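Local coordinates for molybdopterin synthase catalytic subunit (Homo sapiens, PDB 5MPO), which supplies the catalytic subunit of molybdopterin synthase, which converts precursor Z into molybdopterin by inserting two sulfur atoms taken from thiocarboxylated MOCS2A, at residues Asp32-Gly44 against Trp89-Gly101. Numbering follows the deposited sequence.
Sequences DEVSQLVISPLCG and WPVKHIAVFHRLG
Val34 CG2 lies over one face of the Phe97 ring, 4.0 Å from its centroid, a CH-pi contact. Leu37 CD1 reaches the far end of the same ring, 3.5 Å from Phe97 CZ, and the Glu33 carboxylate approaches CE2 with its plane turned 68° from the ring. The second flat group, the His93 imidazole, carries Lys92 CG over one face, while Val38 O lies in its plane at the edge, 3.2 Å from His93 CD2. This is the helix-on-sheet packing of the alpha/beta MoaE fold: helix 32-38 runs nearly antiparallel to strand 93-99 (155°), and Phe97, Ala95 and His93 all direct their CB atoms at it. Between the two rings, the Ala95 methyl is wedged against both valines, with its CB 3.5 Å from Val38 CG1 and 3.7 Å from Val34 CG1. Val34 divides its work through its torsion: CG1, anti to the backbone N (chi1 172°), drops onto Ala95, which leaves CG2 for the phenyl face. An alanine in place of Phe97 would probably leave Val34 CG2 and Leu37 CD1 without their aromatic partner and open a gap beneath the helix. No hydrogen bond joins the segments directly; instead Glu16 binds Ser40 OG, His93 NE2 and, through its carbonyl, Lys92 NZ, while Lys19 N pairs with His93 ND1, so both imidazole nitrogens are satisfied and the ring's rotation is fixed. Past the helix, the type I turn from Ser40 to Cys43 brings Cys43 SG within 3.4 Å of Lys92 CB.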
loop_
_atom_site.group_PDB
_atom_site.type_symbol
_atom_site.label_atom_id
_atom_site.label_comp_id
_atom_site.label_asym_id
_atom_site.label_seq_id
_atom_site.Cartn_x
_atom_site.Cartn_y
_atom_site.Cartn_z
ATOM N N ASP C 32 7.267 10.579 3.557
ATOM C CA ASP C 32 7.531 11.452 2.429
ATOM C C ASP C 32 8.905 11.243 1.850
ATOM O O ASP C 32 9.049 11.126 0.645
ATOM C CB ASP C 32 7.362 12.926 2.813
ATOM C CG ASP C 32 7.033 13.793 1.610
ATOM O OD1 ASP C 32 5.811 13.825 1.201
ATOM O OD2 ASP C 32 8.023 14.382 1.080
ATOM N N GLU C 33 9.905 11.198 2.718
ATOM C CA GLU C 33 11.270 10.842 2.337
ATOM C C GLU C 33 11.240 9.564 1.503
ATOM O O GLU C 33 11.750 9.565 0.371
ATOM C CB GLU C 33 12.126 10.638 3.587
ATOM C CG GLU C 33 13.566 10.131 3.387
ATOM C CD GLU C 33 14.174 9.319 4.573
ATOM O OE1 GLU C 33 15.412 9.181 4.500
ATOM O OE2 GLU C 33 13.480 8.785 5.537
ATOM N N VAL C 34 10.618 8.496 2.043
ATOM C CA VAL C 34 10.756 7.153 1.458
ATOM C C VAL C 34 9.966 7.063 0.160
ATOM O O VAL C 34 10.406 6.422 -0.782
ATOM C CB VAL C 34 10.256 6.045 2.406
ATOM C CG1 VAL C 34 10.215 4.674 1.721
ATOM C CG2 VAL C 34 11.104 5.975 3.627
ATOM N N SER C 35 8.800 7.699 0.122
ATOM C CA SER C 35 7.981 7.697 -1.058
ATOM C C SER C 35 8.751 8.407 -2.171
ATOM O O SER C 35 8.704 7.944 -3.297
ATOM C CB SER C 35 6.574 8.268 -0.783
ATOM O OG SER C 35 6.667 9.578 -0.321
ATOM N N GLN C 36 9.536 9.442 -1.849
ATOM C CA GLN C 36 10.366 10.162 -2.868
ATOM C C GLN C 36 11.496 9.328 -3.423
ATOM O O GLN C 36 11.935 9.534 -4.538
ATOM C CB GLN C 36 10.943 11.484 -2.329
ATOM N N LEU C 37 11.970 8.359 -2.661
ATOM C CA LEU C 37 13.077 7.557 -3.101
ATOM C C LEU C 37 12.627 6.617 -4.180
ATOM O O LEU C 37 13.463 6.143 -4.946
ATOM C CB LEU C 37 13.683 6.793 -1.942
ATOM C CG LEU C 37 14.420 7.668 -0.912
ATOM C CD1 LEU C 37 14.723 6.859 0.336
ATOM C CD2 LEU C 37 15.741 8.217 -1.466
ATOM N N VAL C 38 11.317 6.365 -4.285
ATOM C CA VAL C 38 10.822 5.429 -5.317
ATOM C C VAL C 38 10.097 6.067 -6.508
ATOM O O VAL C 38 9.771 5.373 -7.433
ATOM C CB VAL C 38 10.019 4.243 -4.709
ATOM C CG1 VAL C 38 10.800 3.578 -3.564
ATOM C CG2 VAL C 38 8.632 4.648 -4.230
ATOM N N ILE C 39 9.864 7.369 -6.505
ATOM C CA ILE C 39 9.204 8.027 -7.633
ATOM C C ILE C 39 9.985 7.826 -8.940
ATOM O O ILE C 39 11.193 7.825 -8.937
ATOM C CB ILE C 39 9.085 9.538 -7.369
ATOM C CG1 ILE C 39 7.971 9.786 -6.358
ATOM C CG2 ILE C 39 8.777 10.316 -8.657
ATOM C CD1 ILE C 39 8.030 11.149 -5.695
ATOM N N SER C 40 9.272 7.670 -10.044
ATOM C CA SER C 40 9.877 7.448 -11.355
ATOM C C SER C 40 8.939 7.969 -12.420
ATOM O O SER C 40 7.777 7.563 -12.456
ATOM C CB SER C 40 10.163 5.948 -11.616
ATOM O OG SER C 40 10.642 5.681 -12.951
ATOM N N PRO C 41 9.442 8.815 -13.332
ATOM C CA PRO C 41 8.592 9.266 -14.454
ATOM C C PRO C 41 8.082 8.111 -15.307
ATOM O O PRO C 41 7.102 8.252 -15.994
ATOM C CB PRO C 41 9.517 10.188 -15.260
ATOM C CG PRO C 41 10.914 9.748 -14.915
ATOM C CD PRO C 41 10.861 9.181 -13.527
ATOM N N LEU C 42 8.728 6.964 -15.248
ATOM C CA LEU C 42 8.200 5.780 -15.920
ATOM C C LEU C 42 7.133 5.053 -15.106
ATOM O O LEU C 42 6.606 4.079 -15.590
ATOM C CB LEU C 42 9.319 4.798 -16.217
ATOM C CG LEU C 42 10.444 5.375 -17.095
ATOM C CD1 LEU C 42 11.750 4.624 -16.839
ATOM C CD2 LEU C 42 10.071 5.370 -18.581
ATOM N N CYS C 43 6.826 5.518 -13.889
ATOM C CA CYS C 43 5.958 4.810 -12.968
ATOM C C CYS C 43 4.713 5.595 -12.675
ATOM O O CYS C 43 4.779 6.802 -12.397
ATOM C CB CYS C 43 6.698 4.499 -11.659
ATOM S SG CYS C 43 7.846 3.136 -11.946
ATOM N N GLY C 44 3.591 4.882 -12.756
ATOM C CA GLY C 44 2.265 5.369 -12.433
ATOM C C GLY C 44 1.750 4.982 -11.061
ATOM O O GLY C 44 0.781 5.572 -10.590
ATOM N N TRP C 89 7.643 -9.652 -10.601
ATOM C CA TRP C 89 6.875 -8.453 -10.782
ATOM C C TRP C 89 7.697 -7.351 -11.504
ATOM O O TRP C 89 8.846 -7.159 -11.181
ATOM C CB TRP C 89 6.459 -7.936 -9.408
ATOM C CG TRP C 89 5.357 -8.727 -8.771
ATOM C CD1 TRP C 89 4.051 -8.799 -9.200
ATOM C CD2 TRP C 89 5.425 -9.523 -7.593
ATOM N NE1 TRP C 89 3.318 -9.578 -8.368
ATOM C CE2 TRP C 89 4.120 -10.051 -7.372
ATOM C CE3 TRP C 89 6.440 -9.814 -6.677
ATOM C CZ2 TRP C 89 3.800 -10.874 -6.273
ATOM C CZ3 TRP C 89 6.140 -10.671 -5.572
ATOM C CH2 TRP C 89 4.820 -11.188 -5.393
ATOM N N PRO C 90 7.075 -6.590 -12.443
ATOM C CA PRO C 90 7.730 -5.500 -13.201
ATOM C C PRO C 90 7.851 -4.205 -12.420
ATOM O O PRO C 90 7.363 -3.163 -12.849
ATOM C CB PRO C 90 6.781 -5.283 -14.387
ATOM C CG PRO C 90 5.426 -5.615 -13.846
ATOM C CD PRO C 90 5.679 -6.808 -12.924
ATOM N N VAL C 91 8.585 -4.238 -11.329
ATOM C CA VAL C 91 8.712 -3.055 -10.481
ATOM C C VAL C 91 9.924 -2.229 -10.903
ATOM O O VAL C 91 10.874 -2.760 -11.451
ATOM C CB VAL C 91 8.791 -3.435 -8.967
ATOM C CG1 VAL C 91 7.586 -4.274 -8.578
ATOM C CG2 VAL C 91 10.106 -4.155 -8.607
ATOM N N LYS C 92 9.928 -0.949 -10.566
ATOM C CA LYS C 92 11.068 -0.127 -10.858
ATOM C C LYS C 92 12.006 -0.038 -9.652
ATOM O O LYS C 92 13.052 -0.660 -9.679
ATOM C CB LYS C 92 10.618 1.255 -11.317
ATOM C CG LYS C 92 11.752 2.133 -11.803
ATOM C CD LYS C 92 12.537 1.421 -12.902
ATOM C CE LYS C 92 13.491 2.348 -13.625
ATOM N NZ LYS C 92 14.369 1.548 -14.518
ATOM N N HIS C 93 11.586 0.702 -8.618
ATOM C CA HIS C 93 12.306 0.939 -7.369
ATOM C C HIS C 93 11.595 0.282 -6.118
ATOM O O HIS C 93 10.360 0.270 -6.000
ATOM C CB HIS C 93 12.414 2.458 -7.056
ATOM C CG HIS C 93 12.963 3.289 -8.169
ATOM N ND1 HIS C 93 14.147 2.999 -8.811
ATOM C CD2 HIS C 93 12.494 4.429 -8.736
ATOM C CE1 HIS C 93 14.363 3.904 -9.746
ATOM N NE2 HIS C 93 13.377 4.790 -9.707
ATOM N N ILE C 94 12.402 -0.189 -5.177
ATOM C CA ILE C 94 11.952 -0.767 -3.896
ATOM C C ILE C 94 12.768 -0.028 -2.797
ATOM O O ILE C 94 14.020 0.193 -2.931
ATOM C CB ILE C 94 12.271 -2.262 -3.880
ATOM C CG1 ILE C 94 11.771 -2.969 -5.147
ATOM C CG2 ILE C 94 11.847 -2.872 -2.594
ATOM C CD1 ILE C 94 12.195 -4.424 -5.254
ATOM N N ALA C 95 12.060 0.472 -1.796
ATOM C CA ALA C 95 12.680 1.073 -0.656
ATOM C C ALA C 95 12.179 0.296 0.537
ATOM O O ALA C 95 10.988 0.016 0.608
ATOM C CB ALA C 95 12.286 2.513 -0.535
ATOM N N VAL C 96 13.088 -0.101 1.432
ATOM C CA VAL C 96 12.726 -0.762 2.706
ATOM C C VAL C 96 13.477 -0.136 3.855
ATOM O O VAL C 96 14.689 -0.246 3.927
ATOM C CB VAL C 96 13.029 -2.250 2.737
ATOM C CG1 VAL C 96 12.659 -2.815 4.120
ATOM C CG2 VAL C 96 12.324 -2.980 1.583
ATOM N N PHE C 97 12.735 0.525 4.737
ATOM C CA PHE C 97 13.314 1.284 5.818
ATOM C C PHE C 97 12.821 0.695 7.085
ATOM O O PHE C 97 11.609 0.644 7.301
ATOM C CB PHE C 97 12.925 2.739 5.716
ATOM C CG PHE C 97 13.810 3.524 4.820
ATOM C CD1 PHE C 97 13.875 3.232 3.490
ATOM C CD2 PHE C 97 14.601 4.525 5.311
ATOM C CE1 PHE C 97 14.717 3.937 2.628
ATOM C CE2 PHE C 97 15.457 5.242 4.467
ATOM C CZ PHE C 97 15.518 4.945 3.107
ATOM N N HIS C 98 13.731 0.190 7.914
ATOM C CA HIS C 98 13.315 -0.357 9.207
ATOM C C HIS C 98 14.001 0.370 10.347
ATOM O O HIS C 98 15.193 0.598 10.316
ATOM C CB HIS C 98 13.562 -1.861 9.247
ATOM C CG HIS C 98 12.724 -2.602 10.250
ATOM N ND1 HIS C 98 12.648 -2.232 11.586
ATOM C CD2 HIS C 98 11.965 -3.715 10.129
ATOM C CE1 HIS C 98 11.895 -3.089 12.242
ATOM N NE2 HIS C 98 11.456 -3.989 11.382
ATOM N N ARG C 99 13.228 0.776 11.341
ATOM C CA ARG C 99 13.766 1.504 12.485
ATOM C C ARG C 99 14.163 0.565 13.583
ATOM O O ARG C 99 13.508 -0.449 13.805
ATOM C CB ARG C 99 12.760 2.496 13.007
ATOM C CG ARG C 99 13.300 3.393 14.098
ATOM C CD ARG C 99 12.336 4.515 14.308
ATOM N NE ARG C 99 12.564 5.107 15.601
ATOM C CZ ARG C 99 11.749 5.967 16.197
ATOM N NH1 ARG C 99 10.625 6.378 15.615
ATOM N NH2 ARG C 99 12.063 6.427 17.398
ATOM N N LEU C 100 15.255 0.882 14.270
ATOM C CA LEU C 100 15.755 -0.010 15.311
ATOM C C LEU C 100 15.802 0.687 16.672
ATOM O O LEU C 100 15.824 1.890 16.729
ATOM C CB LEU C 100 17.120 -0.553 14.894
ATOM C CG LEU C 100 17.120 -1.571 13.757
ATOM C CD1 LEU C 100 18.495 -2.198 13.562
ATOM C CD2 LEU C 100 16.095 -2.679 13.999
ATOM N N GLY C 101 15.828 -0.098 17.758
ATOM C CA GLY C 101 15.665 0.428 19.103
ATOM C C GLY C 101 14.215 0.829 19.372
ATOM O O GLY C 101 13.304 0.110 18.973
#